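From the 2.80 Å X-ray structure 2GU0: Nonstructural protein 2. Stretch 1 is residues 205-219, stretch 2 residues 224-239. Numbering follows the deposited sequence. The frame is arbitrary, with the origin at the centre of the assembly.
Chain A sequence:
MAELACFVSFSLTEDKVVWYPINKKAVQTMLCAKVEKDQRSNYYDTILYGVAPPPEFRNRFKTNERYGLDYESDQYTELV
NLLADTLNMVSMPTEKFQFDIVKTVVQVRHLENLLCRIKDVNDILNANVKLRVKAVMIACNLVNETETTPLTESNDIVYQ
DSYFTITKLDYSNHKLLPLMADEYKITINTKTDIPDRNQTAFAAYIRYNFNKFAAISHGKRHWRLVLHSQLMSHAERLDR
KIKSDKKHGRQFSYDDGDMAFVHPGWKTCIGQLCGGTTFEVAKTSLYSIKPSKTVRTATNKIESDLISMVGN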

# COMPACT_ATOMS: atom_id res chain seq x y z
N TYR A 205 4.31 -30.99 -37.90
CA TYR A 205 4.37 -29.81 -37.06
C TYR A 205 4.52 -30.17 -35.59
O TYR A 205 5.37 -29.61 -34.91
CB TYR A 205 3.13 -28.93 -37.21
CG TYR A 205 3.20 -27.71 -36.32
CD1 TYR A 205 3.85 -26.56 -36.73
CD2 TYR A 205 2.70 -27.75 -35.01
CE1 TYR A 205 4.02 -25.47 -35.86
CE2 TYR A 205 2.87 -26.67 -34.13
CZ TYR A 205 3.53 -25.54 -34.57
OH TYR A 205 3.72 -24.49 -33.71
N ILE A 206 3.70 -31.08 -35.08
CA ILE A 206 3.81 -31.42 -33.67
C ILE A 206 4.99 -32.31 -33.33
O ILE A 206 5.39 -32.41 -32.17
CB ILE A 206 2.51 -32.08 -33.11
CG1 ILE A 206 2.16 -33.33 -33.90
CG2 ILE A 206 1.37 -31.07 -33.11
CD1 ILE A 206 0.94 -34.05 -33.36
N ARG A 207 5.57 -32.97 -34.34
CA ARG A 207 6.72 -33.81 -34.05
C ARG A 207 7.88 -32.93 -33.66
O ARG A 207 8.61 -33.22 -32.72
CB ARG A 207 7.11 -34.66 -35.25
CG ARG A 207 6.43 -36.00 -35.32
CD ARG A 207 7.39 -37.05 -35.88
NE ARG A 207 8.01 -37.84 -34.83
CZ ARG A 207 9.16 -38.50 -34.96
NH1 ARG A 207 9.83 -38.47 -36.10
NH2 ARG A 207 9.62 -39.21 -33.93
N TYR A 208 8.04 -31.82 -34.39
CA TYR A 208 9.12 -30.89 -34.11
C TYR A 208 8.83 -29.92 -32.94
O TYR A 208 9.73 -29.61 -32.16
CB TYR A 208 9.46 -30.11 -35.39
CG TYR A 208 10.57 -29.11 -35.20
CD1 TYR A 208 11.90 -29.51 -35.11
CD2 TYR A 208 10.28 -27.75 -35.07
CE1 TYR A 208 12.92 -28.58 -34.89
CE2 TYR A 208 11.28 -26.82 -34.85
CZ TYR A 208 12.60 -27.23 -34.76
OH TYR A 208 13.58 -26.30 -34.52
N ASN A 209 7.58 -29.48 -32.81
CA ASN A 209 7.20 -28.54 -31.74
C ASN A 209 6.80 -29.15 -30.40
O ASN A 209 6.77 -28.45 -29.38
CB ASN A 209 6.07 -27.63 -32.23
CG ASN A 209 6.56 -26.60 -33.20
OD1 ASN A 209 7.12 -25.58 -32.80
ND2 ASN A 209 6.37 -26.86 -34.50
N PHE A 210 6.46 -30.44 -30.39
CA PHE A 210 6.07 -31.14 -29.17
C PHE A 210 6.66 -32.54 -29.25
O PHE A 210 5.93 -33.52 -29.16
CB PHE A 210 4.54 -31.26 -29.08
CG PHE A 210 3.82 -29.94 -29.10
CD1 PHE A 210 3.68 -29.22 -30.28
CD2 PHE A 210 3.28 -29.42 -27.93
CE1 PHE A 210 3.03 -28.00 -30.30
CE2 PHE A 210 2.62 -28.19 -27.94
CZ PHE A 210 2.49 -27.48 -29.13
N ASN A 211 7.97 -32.63 -29.42
CA ASN A 211 8.61 -33.93 -29.55
C ASN A 211 8.49 -34.81 -28.32
O ASN A 211 8.50 -36.03 -28.43
CB ASN A 211 10.09 -33.78 -29.96
CG ASN A 211 11.02 -33.56 -28.78
OD1 ASN A 211 11.07 -32.48 -28.19
ND2 ASN A 211 11.77 -34.61 -28.43
N LYS A 212 8.35 -34.20 -27.14
CA LYS A 212 8.22 -34.97 -25.90
C LYS A 212 6.81 -35.55 -25.72
O LYS A 212 6.58 -36.37 -24.83
CB LYS A 212 8.54 -34.08 -24.69
CG LYS A 212 10.01 -33.78 -24.48
CD LYS A 212 10.18 -32.91 -23.24
CE LYS A 212 11.65 -32.76 -22.83
NZ LYS A 212 11.84 -31.82 -21.67
N PHE A 213 5.89 -35.14 -26.58
CA PHE A 213 4.50 -35.59 -26.47
C PHE A 213 4.00 -36.55 -27.53
O PHE A 213 4.61 -36.74 -28.57
CB PHE A 213 3.58 -34.38 -26.47
CG PHE A 213 3.94 -33.34 -25.47
CD1 PHE A 213 5.06 -32.54 -25.66
CD2 PHE A 213 3.15 -33.12 -24.36
CE1 PHE A 213 5.37 -31.55 -24.77
CE2 PHE A 213 3.46 -32.12 -23.46
CZ PHE A 213 4.58 -31.33 -23.67
N ALA A 214 2.85 -37.14 -27.23
CA ALA A 214 2.18 -38.07 -28.13
C ALA A 214 0.72 -37.66 -28.14
O ALA A 214 0.09 -37.53 -27.10
CB ALA A 214 2.33 -39.49 -27.62
N ALA A 215 0.18 -37.45 -29.33
CA ALA A 215 -1.21 -37.05 -29.47
C ALA A 215 -2.07 -38.30 -29.43
O ALA A 215 -1.95 -39.17 -30.30
CB ALA A 215 -1.40 -36.33 -30.78
N ILE A 216 -2.92 -38.39 -28.41
CA ILE A 216 -3.80 -39.54 -28.25
C ILE A 216 -5.27 -39.15 -28.35
O ILE A 216 -5.61 -37.98 -28.47
CB ILE A 216 -3.58 -40.23 -26.89
CG1 ILE A 216 -3.93 -39.27 -25.76
CG2 ILE A 216 -2.14 -40.68 -26.75
CD1 ILE A 216 -3.72 -39.85 -24.37
N SER A 217 -6.15 -40.16 -28.32
CA SER A 217 -7.58 -39.92 -28.36
C SER A 217 -8.28 -40.89 -27.44
O SER A 217 -7.99 -42.09 -27.45
CB SER A 217 -8.14 -40.10 -29.76
OG SER A 217 -9.56 -40.07 -29.71
N HIS A 218 -9.21 -40.37 -26.64
CA HIS A 218 -9.97 -41.20 -25.72
C HIS A 218 -11.23 -41.69 -26.45
O HIS A 218 -12.19 -42.11 -25.81
CB HIS A 218 -10.38 -40.39 -24.49
CG HIS A 218 -9.22 -39.83 -23.71
ND1 HIS A 218 -8.19 -40.62 -23.24
CD2 HIS A 218 -8.96 -38.57 -23.29
CE1 HIS A 218 -7.34 -39.86 -22.56
NE2 HIS A 218 -7.79 -38.62 -22.57
N GLY A 219 -11.21 -41.64 -27.77
CA GLY A 219 -12.36 -42.11 -28.54
C GLY A 219 -13.12 -41.04 -29.29
O GLY A 219 -13.67 -41.31 -30.36
N ARG A 224 -5.37 -35.19 -27.07
CA ARG A 224 -4.56 -34.67 -25.98
C ARG A 224 -3.08 -35.00 -26.18
O ARG A 224 -2.71 -36.16 -26.38
CB ARG A 224 -5.08 -35.23 -24.65
CG ARG A 224 -4.51 -34.52 -23.42
CD ARG A 224 -5.25 -34.88 -22.14
NE ARG A 224 -6.61 -34.35 -22.14
CZ ARG A 224 -7.10 -33.51 -21.22
NH1 ARG A 224 -6.33 -33.09 -20.22
NH2 ARG A 224 -8.36 -33.11 -21.30
N LEU A 225 -2.24 -33.97 -26.16
CA LEU A 225 -0.80 -34.15 -26.29
C LEU A 225 -0.31 -34.45 -24.87
O LEU A 225 -0.41 -33.59 -24.00
CB LEU A 225 -0.13 -32.86 -26.80
CG LEU A 225 -0.34 -32.56 -28.28
CD1 LEU A 225 0.16 -31.18 -28.61
CD2 LEU A 225 0.38 -33.59 -29.12
N VAL A 226 0.18 -35.66 -24.65
CA VAL A 226 0.65 -36.06 -23.33
C VAL A 226 2.12 -36.43 -23.35
O VAL A 226 2.68 -36.73 -24.40
CB VAL A 226 -0.17 -37.24 -22.79
CG1 VAL A 226 -1.63 -36.85 -22.71
CG2 VAL A 226 -0.01 -38.46 -23.70
N LEU A 227 2.76 -36.38 -22.18
CA LEU A 227 4.18 -36.72 -22.09
C LEU A 227 4.38 -38.21 -22.31
O LEU A 227 3.58 -39.02 -21.83
CB LEU A 227 4.74 -36.34 -20.71
CG LEU A 227 5.45 -35.00 -20.47
CD1 LEU A 227 5.46 -34.17 -21.73
CD2 LEU A 227 4.78 -34.26 -19.33
N HIS A 228 5.44 -38.57 -23.03
CA HIS A 228 5.73 -39.98 -23.28
C HIS A 228 5.73 -40.73 -21.95
O HIS A 228 5.28 -41.88 -21.86
CB HIS A 228 7.08 -40.15 -23.98
CG HIS A 228 7.11 -39.66 -25.39
ND1 HIS A 228 6.16 -40.02 -26.32
CD2 HIS A 228 7.99 -38.87 -26.05
CE1 HIS A 228 6.45 -39.47 -27.49
NE2 HIS A 228 7.56 -38.77 -27.35
N SER A 229 6.23 -40.07 -20.91
CA SER A 229 6.28 -40.65 -19.58
C SER A 229 4.89 -40.66 -18.95
O SER A 229 4.75 -40.57 -17.75
CB SER A 229 7.22 -39.84 -18.69
OG SER A 229 6.70 -38.55 -18.43
N GLN A 230 3.86 -40.75 -19.78
CA GLN A 230 2.49 -40.76 -19.29
C GLN A 230 1.64 -41.60 -20.22
O GLN A 230 0.54 -42.00 -19.87
CB GLN A 230 1.90 -39.35 -19.27
CG GLN A 230 2.61 -38.38 -18.36
CD GLN A 230 2.47 -38.76 -16.91
OE1 GLN A 230 1.36 -39.03 -16.42
NE2 GLN A 230 3.59 -38.79 -16.20
N LEU A 231 2.18 -41.84 -21.40
CA LEU A 231 1.49 -42.63 -22.41
C LEU A 231 0.86 -43.90 -21.82
O LEU A 231 -0.28 -44.22 -22.14
CB LEU A 231 2.47 -42.95 -23.54
CG LEU A 231 1.90 -43.32 -24.91
CD1 LEU A 231 0.72 -42.42 -25.26
CD2 LEU A 231 2.99 -43.19 -25.95
N MET A 232 1.59 -44.60 -20.95
CA MET A 232 1.06 -45.81 -20.32
C MET A 232 -0.25 -45.50 -19.58
O MET A 232 -1.31 -46.01 -19.93
CB MET A 232 2.06 -46.39 -19.33
CG MET A 232 3.10 -47.31 -19.95
SD MET A 232 2.40 -48.81 -20.67
CE MET A 232 2.10 -49.74 -19.17
N SER A 233 -0.15 -44.66 -18.55
CA SER A 233 -1.29 -44.26 -17.74
C SER A 233 -2.57 -44.06 -18.54
O SER A 233 -3.59 -44.67 -18.24
CB SER A 233 -0.96 -42.97 -17.01
OG SER A 233 0.22 -43.13 -16.26
N HIS A 234 -2.51 -43.19 -19.53
CA HIS A 234 -3.67 -42.92 -20.37
C HIS A 234 -4.08 -44.19 -21.09
O HIS A 234 -5.25 -44.39 -21.41
CB HIS A 234 -3.33 -41.84 -21.38
CG HIS A 234 -3.10 -40.50 -20.77
ND1 HIS A 234 -4.13 -39.64 -20.46
CD2 HIS A 234 -1.96 -39.89 -20.36
CE1 HIS A 234 -3.64 -38.55 -19.89
NE2 HIS A 234 -2.33 -38.68 -19.82
N ALA A 235 -3.10 -45.05 -21.34
CA ALA A 235 -3.36 -46.31 -22.02
C ALA A 235 -4.12 -47.23 -21.08
O ALA A 235 -5.05 -47.91 -21.50
CB ALA A 235 -2.06 -46.96 -22.44
N GLU A 236 -3.73 -47.24 -19.81
CA GLU A 236 -4.39 -48.08 -18.81
C GLU A 236 -5.82 -47.59 -18.57
O GLU A 236 -6.76 -48.39 -18.56
CB GLU A 236 -3.61 -48.06 -17.51
CG GLU A 236 -2.13 -48.31 -17.69
CD GLU A 236 -1.45 -48.76 -16.42
OE1 GLU A 236 -1.76 -48.20 -15.34
OE2 GLU A 236 -0.60 -49.68 -16.49
N ARG A 237 -5.98 -46.29 -18.36
CA ARG A 237 -7.29 -45.69 -18.13
C ARG A 237 -8.26 -46.12 -19.22
O ARG A 237 -9.35 -46.61 -18.93
CB ARG A 237 -7.21 -44.17 -18.15
CG ARG A 237 -6.69 -43.48 -16.91
CD ARG A 237 -6.66 -41.98 -17.18
NE ARG A 237 -6.45 -41.17 -15.98
CZ ARG A 237 -6.53 -39.85 -15.98
NH1 ARG A 237 -6.81 -39.20 -17.10
NH2 ARG A 237 -6.34 -39.17 -14.85
N LEU A 238 -7.87 -45.91 -20.47
CA LEU A 238 -8.72 -46.26 -21.59
C LEU A 238 -9.05 -47.74 -21.57
O LEU A 238 -10.09 -48.16 -22.07
CB LEU A 238 -8.05 -45.90 -22.92
CG LEU A 238 -8.92 -46.06 -24.17
CD1 LEU A 238 -10.20 -45.25 -24.01
CD2 LEU A 238 -8.17 -45.61 -25.40
N ASP A 239 -8.17 -48.53 -20.96
CA ASP A 239 -8.37 -49.97 -20.86
C ASP A 239 -9.45 -50.28 -19.84
O ASP A 239 -10.42 -50.97 -20.15
CB ASP A 239 -7.06 -50.65 -20.46
CG ASP A 239 -7.21 -52.16 -20.33
OD1 ASP A 239 -7.84 -52.61 -19.35
OD2 ASP A 239 -6.70 -52.88 -21.21

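His228 extends the contact beyond the last bridge of two antiparallel strands, bonding through both backbone and imidazole to the turn that leads into strand 213-216. His228 NE2 donates to Asn211 O (3.1 Å), and His228 N donates to Lys212 O, also at 3.1 Å. One residue thus engages two successive carbonyls of the type I turn from Phe210 to Phe213, and Lys212 O and Phe213 N lie over a face of its ring.

From there the strands pair in regular register. Ala214 and Val226 exchange hydrogen bonds, Ala214 N to Val226 O at 2.9 Å and Val226 N to Ala214 O at 3.1 Å. Ile216 and Arg224 repeat the pattern, with Ile216 N to Arg224 O at 3.0 Å and Arg224 N to Ile216 O at 3.1 Å. Between these pairs, Ala215 and Leu225 form a non-hydrogen-bonded bridge whose CA atoms approach to 4.3 Å.

The two faces of the sheet are packed differently. On the face bearing Ala215 and Leu225, the leucine reaches back to the preceding helix and turn: its CD1 sits over the Phe210 ring, 3.6 Å from Phe210 CD2, and its CD2 lies 4.3 Å from Ile206 CD1. On the face bearing Ala214 and Ile216, helix 231-239 packs over the sheet, its axis at 20° to that of strand 213-216. Here Ile216 CG2 meets Leu231 CD1 at 3.7 Å and Ile216 CD1 meets His234 CB at 3.6 Å, so the Ile216 side chain bridges from the sheet to the helix.

At the Phe213-Leu227 bridge the CA-to-CB bonds diverge, yet the side chains still meet: Leu227 CD1 lies over the Phe213 ring, 3.3 Å from Phe213 CE2. Beyond Ile216, the rings of His218 and His234 approach rim to rim, with His218 CE1 3.8 Å from His234 ND1, and neither covers the other's face.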